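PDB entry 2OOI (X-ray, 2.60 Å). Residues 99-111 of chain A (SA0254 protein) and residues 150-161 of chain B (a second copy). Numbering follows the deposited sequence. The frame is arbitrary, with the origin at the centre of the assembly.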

ATOM      1  N   ILE A  99       3.182 -19.562 -11.002  1.00 55.23           N
ATOM      2  CA  ILE A  99       3.222 -18.721  -9.818  1.00 55.31           C
ATOM      3  C   ILE A  99       1.806 -18.584  -9.330  1.00 55.71           C
ATOM      4  O   ILE A  99       0.925 -18.261 -10.118  1.00 56.36           O
ATOM      5  CB  ILE A  99       3.803 -17.357 -10.162  1.00 55.23           C
ATOM      6  CG1 ILE A  99       5.208 -17.562 -10.764  1.00 55.38           C
ATOM      7  CG2 ILE A  99       3.839 -16.459  -8.932  1.00 54.75           C
ATOM      8  CD1 ILE A  99       5.888 -16.276 -11.163  1.00 55.81           C
ATOM      9  N   GLY A 100       1.577 -18.840  -8.045  1.00 55.92           N
ATOM     10  CA  GLY A 100       0.214 -18.881  -7.507  1.00 55.92           C
ATOM     11  C   GLY A 100      -0.257 -17.635  -6.783  1.00 56.01           C
ATOM     12  O   GLY A 100      -1.200 -16.964  -7.223  1.00 56.91           O
ATOM     13  N   PHE A 101       0.388 -17.330  -5.663  1.00 55.80           N
ATOM     14  CA  PHE A 101       0.011 -16.184  -4.853  1.00 55.48           C
ATOM     15  C   PHE A 101       1.223 -15.546  -4.191  1.00 55.25           C
ATOM     16  O   PHE A 101       2.352 -16.063  -4.331  1.00 55.19           O
ATOM     17  CB  PHE A 101      -0.981 -16.625  -3.785  1.00 55.70           C
ATOM     18  CG  PHE A 101      -0.432 -17.646  -2.835  1.00 56.18           C
ATOM     19  CD1 PHE A 101       0.049 -17.274  -1.589  1.00 57.04           C
ATOM     20  CD2 PHE A 101      -0.409 -18.981  -3.173  1.00 56.00           C
ATOM     21  CE1 PHE A 101       0.541 -18.226  -0.697  1.00 55.51           C
ATOM     22  CE2 PHE A 101       0.076 -19.920  -2.287  1.00 55.57           C
ATOM     23  CZ  PHE A 101       0.547 -19.535  -1.048  1.00 55.42           C
ATOM     24  N   SER A 102       0.970 -14.437  -3.477  1.00 54.56           N
ATOM     25  CA  SER A 102       2.009 -13.691  -2.751  1.00 54.11           C
ATOM     26  C   SER A 102       1.459 -12.910  -1.564  1.00 54.23           C
ATOM     27  O   SER A 102       0.316 -12.430  -1.586  1.00 53.61           O
ATOM     28  CB  SER A 102       2.761 -12.732  -3.689  1.00 54.13           C
ATOM     29  OG  SER A 102       2.201 -11.435  -3.746  1.00 51.84           O
ATOM     30  N   ASP A 103       2.290 -12.809  -0.524  1.00 54.36           N
ATOM     31  CA  ASP A 103       2.007 -11.981   0.647  1.00 54.17           C
ATOM     32  C   ASP A 103       2.819 -10.693   0.548  1.00 54.38           C
ATOM     33  O   ASP A 103       4.043 -10.755   0.316  1.00 54.23           O
ATOM     34  CB  ASP A 103       2.384 -12.726   1.921  1.00 54.20           C
ATOM     35  CG  ASP A 103       1.449 -13.872   2.216  1.00 54.32           C
ATOM     36  OD1 ASP A 103       0.230 -13.732   1.981  1.00 56.61           O
ATOM     37  OD2 ASP A 103       1.933 -14.922   2.666  1.00 54.76           O
ATOM     38  N   ILE A 104       2.144  -9.546   0.696  1.00 53.68           N
ATOM     39  CA  ILE A 104       2.801  -8.246   0.667  1.00 53.86           C
ATOM     40  C   ILE A 104       2.717  -7.565   2.035  1.00 54.14           C
ATOM     41  O   ILE A 104       1.631  -7.445   2.588  1.00 54.74           O
ATOM     42  CB  ILE A 104       2.143  -7.312  -0.370  1.00 53.88           C
ATOM     43  CG1 ILE A 104       2.337  -7.839  -1.801  1.00 54.24           C
ATOM     44  CG2 ILE A 104       2.705  -5.919  -0.261  1.00 53.20           C
ATOM     45  CD1 ILE A 104       1.544  -7.088  -2.849  1.00 52.59           C
ATOM     46  N   PHE A 105       3.843  -7.104   2.580  1.00 54.19           N
ATOM     47  CA  PHE A 105       3.819  -6.249   3.780  1.00 54.23           C
ATOM     48  C   PHE A 105       4.480  -4.922   3.480  1.00 54.20           C
ATOM     49  O   PHE A 105       5.497  -4.900   2.817  1.00 54.07           O
ATOM     50  CB  PHE A 105       4.545  -6.893   4.943  1.00 54.70           C
ATOM     51  CG  PHE A 105       4.005  -8.230   5.316  1.00 55.54           C
ATOM     52  CD1 PHE A 105       3.193  -8.383   6.440  1.00 57.73           C
ATOM     53  CD2 PHE A 105       4.297  -9.350   4.543  1.00 57.09           C
ATOM     54  CE1 PHE A 105       2.689  -9.645   6.792  1.00 57.52           C
ATOM     55  CE2 PHE A 105       3.799 -10.604   4.880  1.00 56.61           C
ATOM     56  CZ  PHE A 105       2.993 -10.755   6.002  1.00 56.79           C
ATOM     57  N   PHE A 106       3.902  -3.808   3.941  1.00 54.10           N
ATOM     58  CA  PHE A 106       4.629  -2.534   3.882  1.00 53.54           C
ATOM     59  C   PHE A 106       4.355  -1.491   4.997  1.00 53.28           C
ATOM     60  O   PHE A 106       3.317  -1.480   5.667  1.00 52.62           O
ATOM     61  CB  PHE A 106       4.454  -1.902   2.517  1.00 53.72           C
ATOM     62  CG  PHE A 106       3.041  -1.548   2.189  1.00 53.99           C
ATOM     63  CD1 PHE A 106       2.547  -0.267   2.469  1.00 54.16           C
ATOM     64  CD2 PHE A 106       2.212  -2.470   1.567  1.00 53.93           C
ATOM     65  CE1 PHE A 106       1.229   0.085   2.140  1.00 54.19           C
ATOM     66  CE2 PHE A 106       0.895  -2.131   1.224  1.00 54.35           C
ATOM     67  CZ  PHE A 106       0.405  -0.846   1.509  1.00 53.86           C
ATOM     68  N   ASN A 107       5.332  -0.618   5.179  1.00 52.52           N
ATOM     69  CA  ASN A 107       5.214   0.476   6.122  1.00 51.91           C
ATOM     70  C   ASN A 107       6.060   1.631   5.629  1.00 51.54           C
ATOM     71  O   ASN A 107       6.951   1.447   4.772  1.00 52.56           O
ATOM     72  CB  ASN A 107       5.674   0.045   7.519  1.00 51.99           C
ATOM     73  CG  ASN A 107       7.161  -0.309   7.568  1.00 51.90           C
ATOM     74  OD1 ASN A 107       7.881  -0.208   6.553  1.00 51.37           O
ATOM     75  ND2 ASN A 107       7.628  -0.725   8.749  1.00 49.42           N
ATOM     76  N   VAL A 108       5.798   2.803   6.184  1.00 49.99           N
ATOM     77  CA  VAL A 108       6.523   3.996   5.818  1.00 49.54           C
ATOM     78  C   VAL A 108       7.616   4.151   6.863  1.00 49.29           C
ATOM     79  O   VAL A 108       7.425   3.788   8.016  1.00 48.83           O
ATOM     80  CB  VAL A 108       5.570   5.239   5.791  1.00 49.09           C
ATOM     81  CG1 VAL A 108       6.361   6.536   5.774  1.00 46.82           C
ATOM     82  CG2 VAL A 108       4.607   5.139   4.608  1.00 48.26           C
ATOM     83  N   ASP A 109       8.748   4.715   6.471  1.00 49.35           N
ATOM     84  CA  ASP A 109       9.865   4.881   7.382  1.00 49.68           C
ATOM     85  C   ASP A 109      10.769   6.016   6.921  1.00 49.71           C
ATOM     86  O   ASP A 109      10.546   6.590   5.856  1.00 49.16           O
ATOM     87  CB  ASP A 109      10.682   3.578   7.413  1.00 49.38           C
ATOM     88  CG  ASP A 109      11.457   3.387   8.706  1.00 48.85           C
ATOM     89  OD1 ASP A 109      11.528   4.277   9.559  1.00 50.95           O
ATOM     90  OD2 ASP A 109      12.002   2.306   8.897  1.00 50.83           O
ATOM     91  N   LYS A 110      11.800   6.291   7.724  1.00 49.98           N
ATOM     92  CA  LYS A 110      12.874   7.198   7.370  1.00 50.61           C
ATOM     93  C   LYS A 110      13.931   6.405   6.642  1.00 51.22           C
ATOM     94  O   LYS A 110      14.098   5.225   6.905  1.00 50.89           O
ATOM     95  CB  LYS A 110      13.500   7.820   8.614  1.00 49.99           C
ATOM     96  CG  LYS A 110      12.492   8.288   9.629  1.00 50.74           C
ATOM     97  CD  LYS A 110      13.047   9.313  10.614  1.00 50.56           C
ATOM     98  CE  LYS A 110      11.922  10.005  11.379  1.00 50.23           C
ATOM     99  NZ  LYS A 110      12.374  11.219  12.072  1.00 49.94           N
ATOM    100  N   LEU A 111      14.648   7.063   5.733  1.00 52.53           N
ATOM    101  CA  LEU A 111      15.702   6.408   4.979  1.00 53.11           C
ATOM    102  C   LEU A 111      16.944   6.411   5.797  1.00 54.64           C
ATOM    103  O   LEU A 111      17.200   7.258   6.635  1.00 55.97           O
ATOM    104  CB  LEU A 111      16.046   7.140   3.679  1.00 53.55           C
ATOM    105  CG  LEU A 111      15.087   7.158   2.493  1.00 52.33           C
ATOM    106  CD1 LEU A 111      15.357   8.432   1.730  1.00 50.82           C
ATOM    107  CD2 LEU A 111      15.235   5.919   1.618  1.00 47.04           C
TER
ATOM    108  N   HIS B 150      -0.173   7.682  10.583  1.00 49.93           N
ATOM    109  CA  HIS B 150       0.985   7.717  11.477  1.00 50.10           C
ATOM    110  C   HIS B 150       1.993   6.679  10.993  1.00 50.13           C
ATOM    111  O   HIS B 150       1.659   5.510  10.899  1.00 50.34           O
ATOM    112  CB  HIS B 150       0.518   7.375  12.896  1.00 49.85           C
ATOM    113  CG  HIS B 150       1.578   7.549  13.930  1.00 50.06           C
ATOM    114  ND1 HIS B 150       1.536   8.552  14.876  1.00 50.24           N
ATOM    115  CD2 HIS B 150       2.728   6.867  14.147  1.00 48.55           C
ATOM    116  CE1 HIS B 150       2.612   8.467  15.642  1.00 50.44           C
ATOM    117  NE2 HIS B 150       3.355   7.457  15.214  1.00 49.76           N
ATOM    118  N   TYR B 151       3.221   7.079  10.696  1.00 50.55           N
ATOM    119  CA  TYR B 151       4.124   6.167  10.011  1.00 51.43           C
ATOM    120  C   TYR B 151       4.656   4.998  10.834  1.00 52.29           C
ATOM    121  O   TYR B 151       5.029   3.977  10.256  1.00 52.45           O
ATOM    122  CB  TYR B 151       5.263   6.908   9.338  1.00 50.91           C
ATOM    123  CG  TYR B 151       6.421   7.235  10.219  1.00 50.87           C
ATOM    124  CD1 TYR B 151       7.585   6.493  10.153  1.00 50.55           C
ATOM    125  CD2 TYR B 151       6.370   8.304  11.107  1.00 49.71           C
ATOM    126  CE1 TYR B 151       8.651   6.789  10.963  1.00 50.35           C
ATOM    127  CE2 TYR B 151       7.433   8.612  11.898  1.00 50.12           C
ATOM    128  CZ  TYR B 151       8.571   7.847  11.825  1.00 50.09           C
ATOM    129  OH  TYR B 151       9.650   8.136  12.611  1.00 51.05           O
ATOM    130  N   ARG B 152       4.719   5.150  12.154  1.00 53.42           N
ATOM    131  CA  ARG B 152       5.150   4.064  13.045  1.00 55.02           C
ATOM    132  C   ARG B 152       4.008   3.116  13.398  1.00 55.40           C
ATOM    133  O   ARG B 152       4.197   1.911  13.434  1.00 55.38           O
ATOM    134  CB  ARG B 152       5.764   4.600  14.342  1.00 54.87           C
ATOM    135  CG  ARG B 152       7.091   5.322  14.176  1.00 56.58           C
ATOM    136  CD  ARG B 152       7.658   5.866  15.532  1.00 58.64           C
ATOM    137  NE  ARG B 152       8.926   6.572  15.299  1.00 62.54           N
ATOM    138  CZ  ARG B 152       9.669   7.231  16.212  1.00 64.27           C
ATOM    139  NH1 ARG B 152       9.359   7.251  17.526  1.00 64.18           N
ATOM    140  NH2 ARG B 152      10.779   7.862  15.807  1.00 64.37           N
ATOM    141  N   HIS B 153       2.827   3.656  13.633  1.00 56.15           N
ATOM    142  CA  HIS B 153       1.738   2.875  14.162  1.00 57.06           C
ATOM    143  C   HIS B 153       1.007   2.117  13.065  1.00 58.14           C
ATOM    144  O   HIS B 153       0.268   1.197  13.380  1.00 59.21           O
ATOM    145  CB  HIS B 153       0.736   3.764  14.905  1.00 56.87           C
ATOM    146  CG  HIS B 153       1.262   4.362  16.177  1.00 56.73           C
ATOM    147  ND1 HIS B 153       0.603   5.358  16.863  1.00 56.33           N
ATOM    148  CD2 HIS B 153       2.416   4.143  16.853  1.00 55.69           C
ATOM    149  CE1 HIS B 153       1.315   5.711  17.920  1.00 54.56           C
ATOM    150  NE2 HIS B 153       2.419   4.990  17.936  1.00 55.11           N
ATOM    151  N   ALA B 154       1.196   2.489  11.796  1.00 59.03           N
ATOM    152  CA  ALA B 154       0.469   1.870  10.671  1.00 59.64           C
ATOM    153  C   ALA B 154       1.394   0.941   9.896  1.00 60.61           C
ATOM    154  O   ALA B 154       2.436   1.363   9.392  1.00 60.79           O
ATOM    155  CB  ALA B 154      -0.101   2.934   9.734  1.00 59.34           C
ATOM    156  N   GLN B 155       1.002  -0.328   9.804  1.00 61.61           N
ATOM    157  CA  GLN B 155       1.815  -1.381   9.176  1.00 61.86           C
ATOM    158  C   GLN B 155       0.859  -2.245   8.345  1.00 62.21           C
ATOM    159  O   GLN B 155      -0.102  -2.759   8.867  1.00 62.71           O
ATOM    160  CB  GLN B 155       2.529  -2.208  10.245  1.00 61.78           C
ATOM    161  CG  GLN B 155       3.359  -1.395  11.302  1.00 63.18           C
ATOM    162  CD  GLN B 155       4.833  -1.140  10.890  1.00 65.74           C
ATOM    163  OE1 GLN B 155       5.593  -2.070  10.591  1.00 65.73           O
ATOM    164  NE2 GLN B 155       5.230   0.138  10.881  1.00 68.50           N
ATOM    165  N   PHE B 156       1.106  -2.385   7.049  1.00 62.71           N
ATOM    166  CA  PHE B 156       0.067  -2.828   6.113  1.00 63.01           C
ATOM    167  C   PHE B 156       0.301  -4.244   5.588  1.00 63.81           C
ATOM    168  O   PHE B 156       1.402  -4.795   5.732  1.00 63.83           O
ATOM    169  CB  PHE B 156      -0.030  -1.829   4.954  1.00 62.66           C
ATOM    170  CG  PHE B 156      -0.366  -0.428   5.392  1.00 61.99           C
ATOM    171  CD1 PHE B 156       0.637   0.456   5.771  1.00 61.37           C
ATOM    172  CD2 PHE B 156      -1.680   0.001   5.436  1.00 61.15           C
ATOM    173  CE1 PHE B 156       0.343   1.735   6.190  1.00 61.45           C
ATOM    174  CE2 PHE B 156      -1.991   1.293   5.845  1.00 62.16           C
ATOM    175  CZ  PHE B 156      -0.977   2.161   6.226  1.00 61.99           C
ATOM    176  N   TYR B 157      -0.744  -4.824   4.991  1.00 64.72           N
ATOM    177  CA  TYR B 157      -0.703  -6.193   4.475  1.00 65.07           C
ATOM    178  C   TYR B 157      -1.579  -6.326   3.245  1.00 65.55           C
ATOM    179  O   TYR B 157      -2.681  -5.805   3.222  1.00 65.76           O
ATOM    180  CB  TYR B 157      -1.159  -7.194   5.544  1.00 65.60           C
ATOM    181  CG  TYR B 157      -1.283  -8.602   5.008  1.00 65.92           C
ATOM    182  CD1 TYR B 157      -0.149  -9.305   4.567  1.00 67.16           C
ATOM    183  CD2 TYR B 157      -2.532  -9.229   4.898  1.00 67.31           C
ATOM    184  CE1 TYR B 157      -0.253 -10.611   4.037  1.00 66.78           C
ATOM    185  CE2 TYR B 157      -2.653 -10.541   4.371  1.00 67.33           C
ATOM    186  CZ  TYR B 157      -1.504 -11.224   3.942  1.00 67.04           C
ATOM    187  OH  TYR B 157      -1.605 -12.498   3.425  1.00 66.20           O
ATOM    188  N   ILE B 158      -1.087  -6.992   2.204  1.00 66.14           N
ATOM    189  CA  ILE B 158      -1.956  -7.392   1.093  1.00 66.73           C
ATOM    190  C   ILE B 158      -1.813  -8.885   0.829  1.00 67.51           C
ATOM    191  O   ILE B 158      -0.695  -9.387   0.691  1.00 67.57           O
ATOM    192  CB  ILE B 158      -1.653  -6.671  -0.206  1.00 66.61           C
ATOM    193  CG1 ILE B 158      -1.765  -5.161  -0.017  1.00 67.25           C
ATOM    194  CG2 ILE B 158      -2.614  -7.143  -1.292  1.00 66.23           C
ATOM    195  CD1 ILE B 158      -1.688  -4.385  -1.333  1.00 67.23           C
ATOM    196  N   PRO B 159      -2.949  -9.604   0.775  1.00 68.30           N
ATOM    197  CA  PRO B 159      -2.925 -10.999   0.407  1.00 68.19           C
ATOM    198  C   PRO B 159      -3.174 -11.075  -1.094  1.00 68.68           C
ATOM    199  O   PRO B 159      -4.315 -11.117  -1.526  1.00 69.39           O
ATOM    200  CB  PRO B 159      -4.080 -11.572   1.209  1.00 68.06           C
ATOM    201  CG  PRO B 159      -5.071 -10.429   1.301  1.00 68.24           C
ATOM    202  CD  PRO B 159      -4.327  -9.150   1.053  1.00 68.30           C
ATOM    203  N   SER B 160      -2.094 -11.062  -1.873  1.00 69.06           N
ATOM    204  CA  SER B 160      -2.152 -10.969  -3.338  1.00 69.04           C
ATOM    205  C   SER B 160      -2.273 -12.348  -4.031  1.00 69.37           C
ATOM    206  O   SER B 160      -1.837 -13.376  -3.487  1.00 68.71           O
ATOM    207  CB  SER B 160      -0.916 -10.194  -3.829  1.00 68.92           C
ATOM    208  OG  SER B 160      -0.858 -10.072  -5.233  1.00 68.15           O
ATOM    209  N   LYS B 161      -2.879 -12.342  -5.227  1.00 69.88           N
ATOM    210  CA  LYS B 161      -3.148 -13.560  -5.994  1.00 70.30           C
ATOM    211  C   LYS B 161      -2.914 -13.367  -7.487  1.00 70.28           C
ATOM    212  O   LYS B 161      -2.456 -14.302  -8.161  1.00 70.47           O
ATOM    213  CB  LYS B 161      -4.579 -14.080  -5.735  1.00 70.96           C
ATOM    214  CG  LYS B 161      -4.871 -14.610  -4.305  1.00 72.96           C
ATOM    215  CD  LYS B 161      -6.333 -15.134  -4.113  1.00 74.34           C
ATOM    216  CE  LYS B 161      -6.605 -15.648  -2.659  1.00 73.94           C
ATOM    217  NZ  LYS B 161      -8.019 -16.142  -2.478  1.00 73.43           N
TER
HETATM  218  O   HOH W   1       3.907   3.001   8.081  1.00 52.48           O

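The contact is an antiparallel strand pairing between two copies of one protein: strand axes approach to 4.7 Å, and their directions differ by 163°. Its frame is backbone hydrogen bonding, which depends on register rather than on side-chain identity. Three residue pairs each exchange two bonds. Ile A104 N to Ile B158 O and Ile B158 N to Ile A104 O are both 2.8 Å and nearly straight. Ser A102 N gives to Ser B160 O at 3.0 Å and Ser B160 N to Ser A102 O at 2.8 Å; Phe A106 N reaches Phe B156 O at 3.2 Å, and Phe B156 N reaches Phe A106 O at 2.8 Å. Between the isoleucine and phenylalanine rungs, Phe A105 CA lies 3.4 Å from Phe B156 O and Tyr B157 CA 3.3 Å from Ile A104 O.

Beyond Phe A106 the direct ladder gives way to a water. It accepts from Val A108 N at 2.7 Å and donates to Tyr B151 O and Ala B154 O, each at 2.6 Å, so one water links Val A108 N to two carbonyls of the loop that precedes the B strand.

Alternation sorts the side chains. One face, buried, carries the serines, isoleucines and Phe A106 with Phe B156. Ile A104 CB lies 3.9 Å from Ile B158 CB, and Phe B156 CB sits over the Phe A106 ring, 3.6 Å from its centroid. The two phenyl planes are nearly parallel but slid apart, so methylene-on-ring packing replaces ring overlap.

The other face, partly exposed, mixes chemistries. Tyr B157 OH donates to Asp A103 OD1 at 2.6 Å, a short bond to a carboxylate, while Tyr B157 CD1 packs over the Phe A105 ring, 3.6 Å from Phe A105 CE1.

Beyond the last bridge, Asn A107 ND2 donates to Gln B155 OE1 at 3.1 Å, an amide pairing, and Val A108 CG1 packs 3.7 Å from Tyr B151 CB.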